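Local coordinates for N-acylglucosamine 2-epimerase (Marinomonas mediterranea, PDB 5X32), which catalyses the reversible isomerisation of D-mannose to D-fructose and, less efficiently, acts on D-lyxose, but cannot use D-glucose, at residues A186-Q191 / D263-E268; L323-T328 / T332-Y337. All coordinates share one frame; numbering follows the deposited sequence.

Interaction 1. Residues A186-Q191 / D263-E268; sequences AFDATQ and DKRSPE
Asp188 and Arg265 meet across the C-terminal ends of two helices, carboxylate over one face of the guanidinium. This is the tight part of the contact: OD1 of Asp188 forms a salt bridge with NH1 of Arg265 at 3.2 Å, while Asp188 OD2 stands 3.3 Å from Arg265 NH2. The two planes are turned 77° apart and OD1 lies well out of the guanidinium plane, so that no N-H points at it and the attraction rests on charge alone. The extended chain of Arg265 carries the guanidinium out to Asp188, and on the way CD passes the edge of the Phe187 ring, a sparser touch at 4.4 Å from CD2. Toward solvent the contact is loose, for both charged residues stay partly exposed at the surface, and Lys390 NZ lies close to Arg265 NH2, where the carboxylate of Asp188 probably offsets the like charges. A leucine in place of Arg265 would probably leave Asp188 without its mate across this surface contact. Gln191, with positive phi, is the first residue past helix 173-190, and Ser266 the first past helix 249-265. Helix 193-212 bridges the two ends, with Leu196 touching Phe187 and Ser266 and Lys200 bound to Ser266 and Glu268; helices 112-127 and 133-147 pack on helix 173-190 through Ala186 and Thr190.

Interaction 2. Residues L323-T328 / T332-Y337; sequences LLYKAT and TYYKQY
Tyr325 and Tyr334 lie side by side and point the same way, but their rings meet obliquely, planes 49° apart and centroids 5.3 Å from each other. What sits squarely on the Tyr325 ring is the methylene of its partner: Tyr334 CB lies over the face in a CH-pi contact, 3.7 Å from the ring centroid and 12° off the normal. Tyr325 reaches this place with CG anti to its backbone nitrogen (chi1 168°), and its hydroxyl bonds to Glu331. Helices 311-328 and 331-347 form an antiparallel hairpin, the axes of segments 323-328 and 332-337 coming within 8.1 Å, of the kind that pairs inner and outer helices in the (alpha/alpha)6 barrel of this family. Tyr333 turns the other way, with CG beside its own backbone nitrogen, and presents a face to Leu324, whose CB stands 3.9 Å from the ring centroid. Leu324 CD1 extends the cover to Tyr333 CE1. At the ring edge comes Thr328, its OG1 3.4 Å from Tyr333 CD2; that hydroxyl is held by a 2.7 Å hydrogen bond from Thr328 OG1 to Leu324 O. The phenol of Tyr333 runs on to a hydrogen bond with Asp280 on helix 271-286.

In the fold
Following the chain from the N terminus, helix 173-190 enters interaction 1 first, and the contact closes about 70 residues later at the end of helix 249-265, a loop that takes in helix 193-212. The chain then passes through helix 271-286 and strands 297-298 and 304-310 before interaction 2 opens, joining helices 311-328 and 331-347 across a two-residue turn. The two contacts are in series, neither nested nor crossed, with centres about 22 Å apart and no touch between them. Helix 249-265 relates them: its end takes part in interaction 1, while Leu260 on it packs against Leu324 of interaction 2.

Interaction 1. Residues A186-Q191 / D263-E268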
loop_
_atom_site.group_PDB
_atom_site.type_symbol
_atom_site.label_atom_id
_atom_site.label_comp_id
_atom_site.label_asym_id
_atom_site.label_seq_id
_atom_site.Cartn_x
_atom_site.Cartn_y
_atom_site.Cartn_z
ATOM N N ALA A 186 9.448 7.046 6.847
ATOM C CA ALA A 186 10.437 8.108 6.874
ATOM C C ALA A 186 10.925 8.319 8.300
ATOM O O ALA A 186 12.118 8.474 8.536
ATOM C CB ALA A 186 9.853 9.398 6.308
ATOM N N PHE A 187 10.001 8.348 9.251
ATOM C CA PHE A 187 10.389 8.469 10.650
ATOM C C PHE A 187 11.270 7.308 11.110
ATOM O O PHE A 187 12.199 7.509 11.870
ATOM C CB PHE A 187 9.172 8.588 11.559
ATOM C CG PHE A 187 9.518 8.532 13.015
ATOM C CD1 PHE A 187 10.188 9.586 13.614
ATOM C CD2 PHE A 187 9.183 7.436 13.788
ATOM C CE1 PHE A 187 10.517 9.546 14.959
ATOM C CE2 PHE A 187 9.508 7.397 15.137
ATOM C CZ PHE A 187 10.175 8.451 15.719
ATOM N N ASP A 188 10.957 6.088 10.701
ATOM C CA ASP A 188 11.811 4.968 11.090
ATOM C C ASP A 188 13.211 5.108 10.487
ATOM O O ASP A 188 14.221 4.838 11.145
ATOM C CB ASP A 188 11.206 3.632 10.651
ATOM C CG ASP A 188 10.008 3.206 11.486
ATOM O OD1 ASP A 188 9.685 3.843 12.521
ATOM O OD2 ASP A 188 9.397 2.189 11.099
ATOM N N ALA A 189 13.262 5.546 9.234
ATOM C CA ALA A 189 14.520 5.627 8.523
ATOM C C ALA A 189 15.398 6.782 8.992
ATOM O O ALA A 189 16.635 6.691 8.931
ATOM C CB ALA A 189 14.263 5.745 7.023
ATOM N N THR A 190 14.768 7.867 9.444
ATOM C CA THR A 190 15.490 9.109 9.720
ATOM C C THR A 190 15.393 9.544 11.166
ATOM O O THR A 190 16.209 10.332 11.635
ATOM C CB THR A 190 14.959 10.292 8.870
ATOM O OG1 THR A 190 13.604 10.597 9.242
ATOM C CG2 THR A 190 15.050 9.990 7.385
ATOM N N GLN A 191 14.370 9.054 11.853
ATOM C CA GLN A 191 14.075 9.461 13.229
ATOM C C GLN A 191 13.677 10.935 13.352
ATOM O O GLN A 191 13.447 11.419 14.455
ATOM C CB GLN A 191 15.260 9.139 14.149
ATOM C CG GLN A 191 15.423 7.648 14.391
ATOM C CD GLN A 191 14.202 7.061 15.083
ATOM O OE1 GLN A 191 13.697 7.625 16.058
ATOM N NE2 GLN A 191 13.703 5.941 14.565
ATOM N N ASP A 263 0.402 3.480 17.130
ATOM C CA ASP A 263 0.210 3.278 18.553
ATOM C C ASP A 263 1.449 2.652 19.175
ATOM O O ASP A 263 1.628 2.727 20.395
ATOM C CB ASP A 263 -1.024 2.419 18.830
ATOM C CG ASP A 263 -1.494 2.537 20.263
ATOM O OD1 ASP A 263 -1.003 3.445 20.969
ATOM O OD2 ASP A 263 -2.385 1.763 20.666
ATOM N N LYS A 264 2.300 2.008 18.374
ATOM C CA LYS A 264 3.514 1.499 19.002
ATOM C C LYS A 264 4.617 2.542 18.934
ATOM O O LYS A 264 5.497 2.570 19.788
ATOM C CB LYS A 264 3.983 0.205 18.319
ATOM C CG LYS A 264 5.528 -0.025 18.174
ATOM C CD LYS A 264 6.412 -0.046 19.439
ATOM C CE LYS A 264 7.777 -0.672 19.134
ATOM N NZ LYS A 264 8.522 0.073 18.020
ATOM N N ARG A 265 4.526 3.476 18.001
ATOM C CA ARG A 265 5.568 4.488 17.906
ATOM C C ARG A 265 5.305 5.662 18.830
ATOM O O ARG A 265 6.174 6.069 19.600
ATOM C CB ARG A 265 5.711 4.965 16.463
ATOM C CG ARG A 265 5.812 3.815 15.511
ATOM C CD ARG A 265 6.191 4.215 14.100
ATOM N NE ARG A 265 6.056 3.074 13.204
ATOM C CZ ARG A 265 6.820 1.987 13.237
ATOM N NH1 ARG A 265 7.798 1.878 14.124
ATOM N NH2 ARG A 265 6.607 1.003 12.374
ATOM N N SER A 266 4.095 6.189 18.777
ATOM C CA SER A 266 3.742 7.350 19.569
ATOM C C SER A 266 2.292 7.188 20.009
ATOM O O SER A 266 1.375 7.656 19.327
ATOM C CB SER A 266 3.969 8.620 18.737
ATOM O OG SER A 266 3.567 9.801 19.400
ATOM N N PRO A 267 2.083 6.487 21.140
ATOM C CA PRO A 267 0.765 6.022 21.618
ATOM C C PRO A 267 -0.304 7.100 21.790
ATOM O O PRO A 267 0.003 8.261 22.015
ATOM C CB PRO A 267 1.077 5.380 22.969
ATOM C CG PRO A 267 2.541 5.163 23.012
ATOM C CD PRO A 267 3.192 6.072 22.021
ATOM N N GLU A 268 -1.559 6.681 21.683
ATOM C CA GLU A 268 -2.721 7.558 21.737
ATOM C C GLU A 268 -3.928 6.700 22.100
ATOM O O GLU A 268 -4.154 5.662 21.470
ATOM C CB GLU A 268 -2.948 8.256 20.399
ATOM C CG GLU A 268 -3.258 9.735 20.506
ATOM C CD GLU A 268 -1.999 10.581 20.609
ATOM O OE1 GLU A 268 -1.150 10.516 19.696
ATOM O OE2 GLU A 268 -1.848 11.310 21.605
#

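Interaction 2. Residues L323-T328 / T332-Y337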
loop_
_atom_site.group_PDB
_atom_site.type_symbol
_atom_site.label_atom_id
_atom_site.label_comp_id
_atom_site.label_asym_id
_atom_site.label_seq_id
_atom_site.Cartn_x
_atom_site.Cartn_y
_atom_site.Cartn_z
ATOM N N LEU A 323 -2.028 -7.566 13.962
ATOM C CA LEU A 323 -1.710 -6.502 14.899
ATOM C C LEU A 323 -2.771 -6.433 15.988
ATOM O O LEU A 323 -2.450 -6.325 17.159
ATOM C CB LEU A 323 -1.580 -5.155 14.171
ATOM C CG LEU A 323 -0.374 -5.160 13.220
ATOM C CD1 LEU A 323 -0.242 -3.868 12.429
ATOM C CD2 LEU A 323 0.880 -5.445 14.010
ATOM N N LEU A 324 -4.024 -6.579 15.594
ATOM C CA LEU A 324 -5.139 -6.528 16.522
ATOM C C LEU A 324 -5.047 -7.652 17.538
ATOM O O LEU A 324 -5.365 -7.484 18.729
ATOM C CB LEU A 324 -6.439 -6.629 15.743
ATOM C CG LEU A 324 -6.900 -5.280 15.226
ATOM C CD1 LEU A 324 -8.114 -5.525 14.391
ATOM C CD2 LEU A 324 -7.222 -4.353 16.413
ATOM N N TYR A 325 -4.574 -8.798 17.070
ATOM C CA TYR A 325 -4.485 -9.943 17.944
ATOM C C TYR A 325 -3.331 -9.725 18.920
ATOM O O TYR A 325 -3.446 -10.075 20.100
ATOM C CB TYR A 325 -4.325 -11.238 17.148
ATOM C CG TYR A 325 -3.945 -12.399 18.026
ATOM C CD1 TYR A 325 -4.804 -12.859 19.021
ATOM C CD2 TYR A 325 -2.704 -13.000 17.900
ATOM C CE1 TYR A 325 -4.442 -13.907 19.849
ATOM C CE2 TYR A 325 -2.337 -14.039 18.716
ATOM C CZ TYR A 325 -3.203 -14.493 19.689
ATOM O OH TYR A 325 -2.820 -15.535 20.500
ATOM N N LYS A 326 -2.229 -9.128 18.457
ATOM C CA LYS A 326 -1.134 -8.852 19.389
ATOM C C LYS A 326 -1.556 -7.808 20.423
ATOM O O LYS A 326 -1.198 -7.906 21.595
ATOM C CB LYS A 326 0.134 -8.391 18.671
ATOM C CG LYS A 326 0.656 -9.362 17.642
ATOM C CD LYS A 326 1.012 -10.702 18.275
ATOM C CE LYS A 326 2.242 -10.624 19.159
ATOM N NZ LYS A 326 2.516 -11.958 19.774
ATOM N N ALA A 327 -2.320 -6.818 19.978
ATOM C CA ALA A 327 -2.743 -5.708 20.826
ATOM C C ALA A 327 -3.762 -6.103 21.887
ATOM O O ALA A 327 -3.758 -5.564 22.985
ATOM C CB ALA A 327 -3.327 -4.611 19.966
ATOM N N THR A 328 -4.596 -7.087 21.587
ATOM C CA THR A 328 -5.735 -7.352 22.448
ATOM C C THR A 328 -5.708 -8.739 23.063
ATOM O O THR A 328 -6.305 -8.957 24.121
ATOM C CB THR A 328 -7.046 -7.193 21.665
ATOM O OG1 THR A 328 -7.088 -8.177 20.621
ATOM C CG2 THR A 328 -7.126 -5.807 21.040
ATOM N N THR A 332 -10.334 -13.954 18.730
ATOM C CA THR A 332 -11.144 -13.656 17.561
ATOM C C THR A 332 -10.271 -13.213 16.386
ATOM O O THR A 332 -10.435 -13.691 15.251
ATOM C CB THR A 332 -12.153 -12.551 17.881
ATOM O OG1 THR A 332 -13.048 -13.033 18.885
ATOM C CG2 THR A 332 -12.940 -12.162 16.645
ATOM N N TYR A 333 -9.336 -12.305 16.657
ATOM C CA TYR A 333 -8.536 -11.749 15.586
ATOM C C TYR A 333 -7.565 -12.806 15.073
ATOM O O TYR A 333 -7.348 -12.909 13.874
ATOM C CB TYR A 333 -7.799 -10.493 16.058
ATOM C CG TYR A 333 -8.761 -9.403 16.438
ATOM C CD1 TYR A 333 -9.673 -8.920 15.511
ATOM C CD2 TYR A 333 -8.805 -8.888 17.740
ATOM C CE1 TYR A 333 -10.575 -7.937 15.848
ATOM C CE2 TYR A 333 -9.710 -7.898 18.085
ATOM C CZ TYR A 333 -10.592 -7.429 17.130
ATOM O OH TYR A 333 -11.516 -6.454 17.425
ATOM N N TYR A 334 -7.030 -13.634 15.963
ATOM C CA TYR A 334 -6.178 -14.722 15.510
ATOM C C TYR A 334 -6.958 -15.603 14.542
ATOM O O TYR A 334 -6.488 -15.890 13.433
ATOM C CB TYR A 334 -5.670 -15.543 16.694
ATOM C CG TYR A 334 -4.816 -16.726 16.306
ATOM C CD1 TYR A 334 -3.496 -16.564 15.905
ATOM C CD2 TYR A 334 -5.350 -18.014 16.306
ATOM C CE1 TYR A 334 -2.718 -17.667 15.540
ATOM C CE2 TYR A 334 -4.591 -19.110 15.941
ATOM C CZ TYR A 334 -3.277 -18.936 15.554
ATOM O OH TYR A 334 -2.526 -20.032 15.191
ATOM N N LYS A 335 -8.163 -16.002 14.948
ATOM C CA LYS A 335 -8.991 -16.856 14.103
ATOM C C LYS A 335 -9.276 -16.214 12.753
ATOM O O LYS A 335 -9.331 -16.905 11.724
ATOM C CB LYS A 335 -10.289 -17.212 14.797
ATOM C CG LYS A 335 -10.152 -18.466 15.630
ATOM C CD LYS A 335 -11.464 -18.903 16.260
ATOM C CE LYS A 335 -11.673 -18.143 17.529
ATOM N NZ LYS A 335 -10.444 -18.346 18.345
ATOM N N GLN A 336 -9.466 -14.897 12.751
ATOM C CA GLN A 336 -9.787 -14.199 11.512
ATOM C C GLN A 336 -8.575 -14.092 10.592
ATOM O O GLN A 336 -8.698 -14.133 9.369
ATOM C CB GLN A 336 -10.360 -12.824 11.818
ATOM C CG GLN A 336 -11.811 -12.892 12.205
ATOM C CD GLN A 336 -12.309 -11.609 12.813
ATOM O OE1 GLN A 336 -11.554 -10.886 13.469
ATOM N NE2 GLN A 336 -13.570 -11.287 12.559
ATOM N N TYR A 337 -7.415 -13.923 11.208
ATOM C CA TYR A 337 -6.127 -14.000 10.553
ATOM C C TYR A 337 -6.004 -15.340 9.804
ATOM O O TYR A 337 -5.631 -15.390 8.605
ATOM C CB TYR A 337 -5.022 -13.820 11.598
ATOM C CG TYR A 337 -3.632 -14.002 11.074
ATOM C CD1 TYR A 337 -2.994 -12.968 10.396
ATOM C CD2 TYR A 337 -2.932 -15.175 11.289
ATOM C CE1 TYR A 337 -1.716 -13.114 9.905
ATOM C CE2 TYR A 337 -1.640 -15.335 10.804
ATOM C CZ TYR A 337 -1.039 -14.296 10.112
ATOM O OH TYR A 337 0.244 -14.425 9.622
#